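Local atomic coordinates of adhesion G-protein coupled receptor G6 (Danio rerio, PDB entry 6V55), a protein that probably couples adhesion at the cell surface to G-protein signalling, takes part in myelination and binds calcium in its extracellular region. Residues C449-W460 with S494-C504. Sequence-based numbering, arbitrary orientation.
Sequences CQADEFPVHYRW and SFWALPDRGNC. With NAG (2-acetamido-2-deoxy-beta-D-glucopyranose), chain K.
The indole of Trp496 carries Cys449 on one face, with CB 3.7 Å from the centroid of the Trp496 five-membered ring and SG above the same ring; at its edge, NE1 donates to Gln450 O (2.7 Å, N-H...O 160°), almost in the ring plane. Tyr458 has Arg501 CD over one face, 3.7 Å from the centroid of the Tyr458 ring, and Cys504 SG at its edge. The small, disulfide-rich unit, with a β hairpin (452-453 and 459-460) packed on a three-stranded antiparallel sheet and on the segment that follows its last strand, is consistent with the hormone-receptor (HormR) domain found between the SEA and GAIN domains in this receptor. Disulfides tie Cys449 to Cys485 in strand 480-488 and Cys504 to Cys473, just past strand 468-472, while Arg483 forms a cation-pi contact with Trp496 and a salt bridge with Asp452.

Between the two aromatic sites, Pro499 fills the middle: its CB meets Trp460 CZ2 at 3.6 Å, and its CD lies at the edge of the Phe454 ring. Trp460 is pinned within the hairpin, where NE1 donates a hydrogen bond to Phe454 O (2.7 Å), the carbonyl of the cis peptide that leads into Pro455. The Arg501 chain bends at chi3 (-63°); its guanidinium plane stands 59° from the Tyr458 ring and takes Pro455 CG over one face, 3.5 Å from Arg501 NE. Tyr458 OH is hydrogen-bonded to Phe474 N and also touches Cys504 SG. Around Arg501, Asp500 OD1 accepts a hydrogen bond from Gly502 N in an Asx turn, and Asn503 follows, its ND2 bonded to C1 of the N-acetylglucosamine at 1.4 Å.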
loop_
_atom_site.group_PDB
_atom_site.type_symbol
_atom_site.label_atom_id
_atom_site.label_comp_id
_atom_site.label_asym_id
_atom_site.label_seq_id
_atom_site.Cartn_x
_atom_site.Cartn_y
_atom_site.Cartn_z
ATOM N N CYS A 449 11.710 -11.155 -10.572
ATOM C CA CYS A 449 12.409 -9.922 -10.913
ATOM C C CYS A 449 12.025 -8.849 -9.903
ATOM O O CYS A 449 10.841 -8.640 -9.631
ATOM C CB CYS A 449 12.067 -9.456 -12.324
ATOM S SG CYS A 449 12.530 -10.570 -13.661
ATOM N N GLN A 450 13.026 -8.204 -9.313
ATOM C CA GLN A 450 12.777 -7.201 -8.292
ATOM C C GLN A 450 12.186 -5.945 -8.913
ATOM O O GLN A 450 12.297 -5.712 -10.123
ATOM C CB GLN A 450 14.070 -6.858 -7.545
ATOM C CG GLN A 450 14.600 -7.995 -6.684
ATOM C CD GLN A 450 13.607 -8.442 -5.607
ATOM O OE1 GLN A 450 12.862 -9.401 -5.804
ATOM N NE2 GLN A 450 13.606 -7.758 -4.466
ATOM N N ALA A 451 11.516 -5.157 -8.066
ATOM C CA ALA A 451 11.080 -3.822 -8.453
ATOM C C ALA A 451 12.278 -2.955 -8.809
ATOM O O ALA A 451 13.317 -3.026 -8.148
ATOM C CB ALA A 451 10.289 -3.181 -7.329
ATOM N N ASP A 452 12.139 -2.162 -9.879
ATOM C CA ASP A 452 13.293 -1.585 -10.570
ATOM C C ASP A 452 12.851 -0.411 -11.442
ATOM O O ASP A 452 11.911 -0.552 -12.230
ATOM C CB ASP A 452 13.977 -2.658 -11.429
ATOM C CG ASP A 452 15.157 -2.118 -12.204
ATOM O OD1 ASP A 452 16.096 -1.625 -11.538
ATOM O OD2 ASP A 452 15.156 -2.184 -13.466
ATOM N N GLU A 453 13.532 0.736 -11.318
ATOM C CA GLU A 453 13.204 1.934 -12.101
ATOM C C GLU A 453 14.188 2.063 -13.263
ATOM O O GLU A 453 15.345 2.455 -13.068
ATOM C CB GLU A 453 13.224 3.182 -11.222
ATOM C CG GLU A 453 12.975 4.520 -11.956
ATOM C CD GLU A 453 12.571 5.633 -10.989
ATOM O OE1 GLU A 453 12.199 6.754 -11.439
ATOM O OE2 GLU A 453 12.611 5.372 -9.762
ATOM N N PHE A 454 13.728 1.715 -14.474
ATOM C CA PHE A 454 14.534 1.917 -15.677
ATOM C C PHE A 454 13.620 2.158 -16.878
ATOM O O PHE A 454 12.710 1.355 -17.125
ATOM C CB PHE A 454 15.479 0.752 -15.979
ATOM C CG PHE A 454 16.276 0.961 -17.242
ATOM C CD1 PHE A 454 17.212 1.999 -17.322
ATOM C CD2 PHE A 454 16.049 0.169 -18.362
ATOM C CE1 PHE A 454 17.922 2.228 -18.491
ATOM C CE2 PHE A 454 16.760 0.381 -19.525
ATOM C CZ PHE A 454 17.696 1.414 -19.592
ATOM N N PRO A 455 13.753 3.308 -17.583
ATOM C CA PRO A 455 14.535 4.489 -17.198
ATOM C C PRO A 455 13.819 5.307 -16.113
ATOM O O PRO A 455 12.904 4.766 -15.473
ATOM C CB PRO A 455 14.647 5.278 -18.503
ATOM C CG PRO A 455 13.419 4.947 -19.238
ATOM C CD PRO A 455 13.103 3.502 -18.893
ATOM N N VAL A 456 14.244 6.550 -15.880
ATOM C CA VAL A 456 13.669 7.331 -14.796
ATOM C C VAL A 456 12.211 7.661 -15.131
ATOM O O VAL A 456 11.836 7.744 -16.316
ATOM C CB VAL A 456 14.557 8.560 -14.526
ATOM C CG1 VAL A 456 14.424 9.623 -15.617
ATOM C CG2 VAL A 456 14.283 9.160 -13.146
ATOM N N HIS A 457 11.364 7.624 -14.085
ATOM C CA HIS A 457 9.895 7.684 -14.086
ATOM C C HIS A 457 9.231 6.454 -14.701
ATOM O O HIS A 457 8.029 6.487 -14.988
ATOM C CB HIS A 457 9.321 8.946 -14.757
ATOM C CG HIS A 457 10.090 10.196 -14.469
ATOM N ND1 HIS A 457 9.916 10.921 -13.310
ATOM C CD2 HIS A 457 11.058 10.829 -15.176
ATOM C CE1 HIS A 457 10.739 11.954 -13.320
ATOM N NE2 HIS A 457 11.444 11.919 -14.439
ATOM N N TYR A 458 9.939 5.339 -14.868
ATOM C CA TYR A 458 9.300 4.088 -15.304
ATOM C C TYR A 458 9.547 3.068 -14.205
ATOM O O TYR A 458 10.563 2.367 -14.217
ATOM C CB TYR A 458 9.839 3.605 -16.641
ATOM C CG TYR A 458 9.314 4.412 -17.782
ATOM C CD1 TYR A 458 8.211 3.980 -18.506
ATOM C CD2 TYR A 458 9.905 5.630 -18.121
ATOM C CE1 TYR A 458 7.706 4.745 -19.552
ATOM C CE2 TYR A 458 9.408 6.406 -19.161
ATOM C CZ TYR A 458 8.306 5.958 -19.875
ATOM O OH TYR A 458 7.804 6.728 -20.913
ATOM N N ARG A 459 8.627 2.985 -13.255
ATOM C CA ARG A 459 8.836 2.194 -12.053
ATOM C C ARG A 459 8.138 0.846 -12.209
ATOM O O ARG A 459 6.906 0.762 -12.188
ATOM C CB ARG A 459 8.341 2.950 -10.830
ATOM C CG ARG A 459 9.230 4.083 -10.436
ATOM C CD ARG A 459 9.072 4.377 -8.971
ATOM N NE ARG A 459 9.718 5.639 -8.628
ATOM C CZ ARG A 459 9.538 6.284 -7.475
ATOM N NH1 ARG A 459 8.736 5.774 -6.547
ATOM N NH2 ARG A 459 10.170 7.435 -7.244
ATOM N N TRP A 460 8.914 -0.186 -12.362
ATOM C CA TRP A 460 8.325 -1.478 -12.660
ATOM C C TRP A 460 8.182 -2.256 -11.369
ATOM O O TRP A 460 9.146 -2.324 -10.605
ATOM C CB TRP A 460 9.202 -2.246 -13.638
ATOM C CG TRP A 460 9.542 -1.471 -14.859
ATOM C CD1 TRP A 460 10.658 -0.699 -15.074
ATOM C CD2 TRP A 460 8.753 -1.370 -16.046
ATOM N NE1 TRP A 460 10.601 -0.111 -16.320
ATOM C CE2 TRP A 460 9.446 -0.513 -16.939
ATOM C CE3 TRP A 460 7.512 -1.899 -16.434
ATOM C CZ2 TRP A 460 8.953 -0.190 -18.197
ATOM C CZ3 TRP A 460 7.023 -1.580 -17.698
ATOM C CH2 TRP A 460 7.753 -0.732 -18.563
ATOM N N SER A 494 16.292 -15.550 -13.336
ATOM C CA SER A 494 15.438 -14.595 -14.021
ATOM C C SER A 494 16.113 -13.233 -14.150
ATOM O O SER A 494 16.998 -12.864 -13.365
ATOM C CB SER A 494 14.123 -14.423 -13.285
ATOM O OG SER A 494 14.390 -13.918 -11.994
ATOM N N PHE A 495 15.673 -12.473 -15.152
ATOM C CA PHE A 495 16.244 -11.161 -15.414
ATOM C C PHE A 495 15.189 -10.292 -16.085
ATOM O O PHE A 495 14.331 -10.789 -16.825
ATOM C CB PHE A 495 17.506 -11.260 -16.284
ATOM C CG PHE A 495 17.232 -11.573 -17.735
ATOM C CD1 PHE A 495 16.949 -12.871 -18.135
ATOM C CD2 PHE A 495 17.287 -10.577 -18.712
ATOM C CE1 PHE A 495 16.706 -13.169 -19.477
ATOM C CE2 PHE A 495 17.029 -10.874 -20.057
ATOM C CZ PHE A 495 16.741 -12.161 -20.432
ATOM N N TRP A 496 15.280 -8.989 -15.850
ATOM C CA TRP A 496 14.436 -8.057 -16.579
ATOM C C TRP A 496 14.940 -7.907 -18.004
ATOM O O TRP A 496 16.085 -7.497 -18.225
ATOM C CB TRP A 496 14.449 -6.686 -15.917
ATOM C CG TRP A 496 13.459 -6.429 -14.813
ATOM C CD1 TRP A 496 13.758 -6.053 -13.530
ATOM C CD2 TRP A 496 12.015 -6.454 -14.899
ATOM N NE1 TRP A 496 12.600 -5.871 -12.810
ATOM C CE2 TRP A 496 11.518 -6.110 -13.619
ATOM C CE3 TRP A 496 11.099 -6.757 -15.923
ATOM C CZ2 TRP A 496 10.143 -6.057 -13.334
ATOM C CZ3 TRP A 496 9.731 -6.693 -15.642
ATOM C CH2 TRP A 496 9.270 -6.352 -14.352
ATOM N N ALA A 497 14.061 -8.147 -18.978
ATOM C CA ALA A 497 14.325 -7.694 -20.341
ATOM C C ALA A 497 14.266 -6.167 -20.446
ATOM O O ALA A 497 13.924 -5.445 -19.499
ATOM C CB ALA A 497 13.325 -8.287 -21.327
ATOM N N LEU A 498 14.587 -5.682 -21.639
ATOM C CA LEU A 498 14.547 -4.258 -21.913
ATOM C C LEU A 498 13.102 -3.767 -21.974
ATOM O O LEU A 498 12.211 -4.503 -22.422
ATOM C CB LEU A 498 15.240 -3.969 -23.231
ATOM C CG LEU A 498 16.742 -3.702 -23.203
ATOM C CD1 LEU A 498 17.127 -3.349 -24.612
ATOM C CD2 LEU A 498 17.146 -2.575 -22.226
ATOM N N PRO A 499 12.831 -2.558 -21.487
ATOM C CA PRO A 499 11.482 -2.002 -21.613
ATOM C C PRO A 499 11.160 -1.607 -23.050
ATOM O O PRO A 499 12.017 -1.113 -23.785
ATOM C CB PRO A 499 11.517 -0.776 -20.694
ATOM C CG PRO A 499 12.939 -0.426 -20.565
ATOM C CD PRO A 499 13.690 -1.717 -20.636
ATOM N N ASP A 500 9.902 -1.847 -23.442
ATOM C CA ASP A 500 9.359 -1.419 -24.730
ATOM C C ASP A 500 8.669 -0.078 -24.518
ATOM O O ASP A 500 7.509 -0.022 -24.107
ATOM C CB ASP A 500 8.399 -2.469 -25.284
ATOM C CG ASP A 500 7.695 -2.023 -26.576
ATOM O OD1 ASP A 500 8.220 -1.176 -27.352
ATOM O OD2 ASP A 500 6.595 -2.552 -26.825
ATOM N N ARG A 501 9.357 1.003 -24.853
ATOM C CA ARG A 501 8.778 2.335 -24.751
ATOM C C ARG A 501 8.380 2.906 -26.110
ATOM O O ARG A 501 8.320 4.125 -26.277
ATOM C CB ARG A 501 9.748 3.273 -24.041
ATOM C CG ARG A 501 9.893 2.918 -22.584
ATOM C CD ARG A 501 10.590 4.013 -21.818
ATOM N NE ARG A 501 11.948 4.201 -22.294
ATOM C CZ ARG A 501 12.416 5.365 -22.711
ATOM N NH1 ARG A 501 11.633 6.432 -22.689
ATOM N NH2 ARG A 501 13.669 5.464 -23.130
ATOM N N GLY A 502 8.078 2.033 -27.077
ATOM C CA GLY A 502 7.845 2.449 -28.450
ATOM C C GLY A 502 6.584 3.263 -28.676
ATOM O O GLY A 502 6.533 4.034 -29.641
ATOM N N ASN A 503 5.575 3.124 -27.807
ATOM C CA ASN A 503 4.353 3.914 -27.893
ATOM C C ASN A 503 4.414 5.188 -27.039
ATOM O O ASN A 503 3.401 5.886 -26.907
ATOM C CB ASN A 503 3.143 3.058 -27.487
ATOM C CG ASN A 503 2.925 1.849 -28.405
ATOM O OD1 ASN A 503 3.654 1.653 -29.377
ATOM N ND2 ASN A 503 1.911 1.040 -28.093
ATOM N N CYS A 504 5.575 5.519 -26.478
ATOM C CA CYS A 504 5.688 6.606 -25.517
ATOM C C CYS A 504 6.281 7.855 -26.165
ATOM O O CYS A 504 7.097 7.778 -27.093
ATOM C CB CYS A 504 6.562 6.197 -24.322
ATOM S SG CYS A 504 5.902 4.962 -23.182
HETATM C C1 NAG K . 1.574 -0.146 -28.848
HETATM C C2 NAG K . 1.375 -1.330 -27.879
HETATM C C3 NAG K . 0.946 -2.602 -28.643
HETATM C C4 NAG K . -0.278 -2.328 -29.517
HETATM C C5 NAG K . -0.001 -1.142 -30.455
HETATM C C6 NAG K . -1.186 -0.755 -31.321
HETATM C C7 NAG K . 2.587 -1.472 -25.757
HETATM C C8 NAG K . 3.906 -1.709 -25.088
HETATM N N2 NAG K . 2.579 -1.561 -27.094
HETATM O O3 NAG K . 0.637 -3.645 -27.721
HETATM O O4 NAG K . -0.653 -3.492 -30.253
HETATM O O5 NAG K . 0.370 0.020 -29.684
HETATM O O6 NAG K . -2.078 0.153 -30.683
HETATM O O7 NAG K . 1.565 -1.223 -25.113
#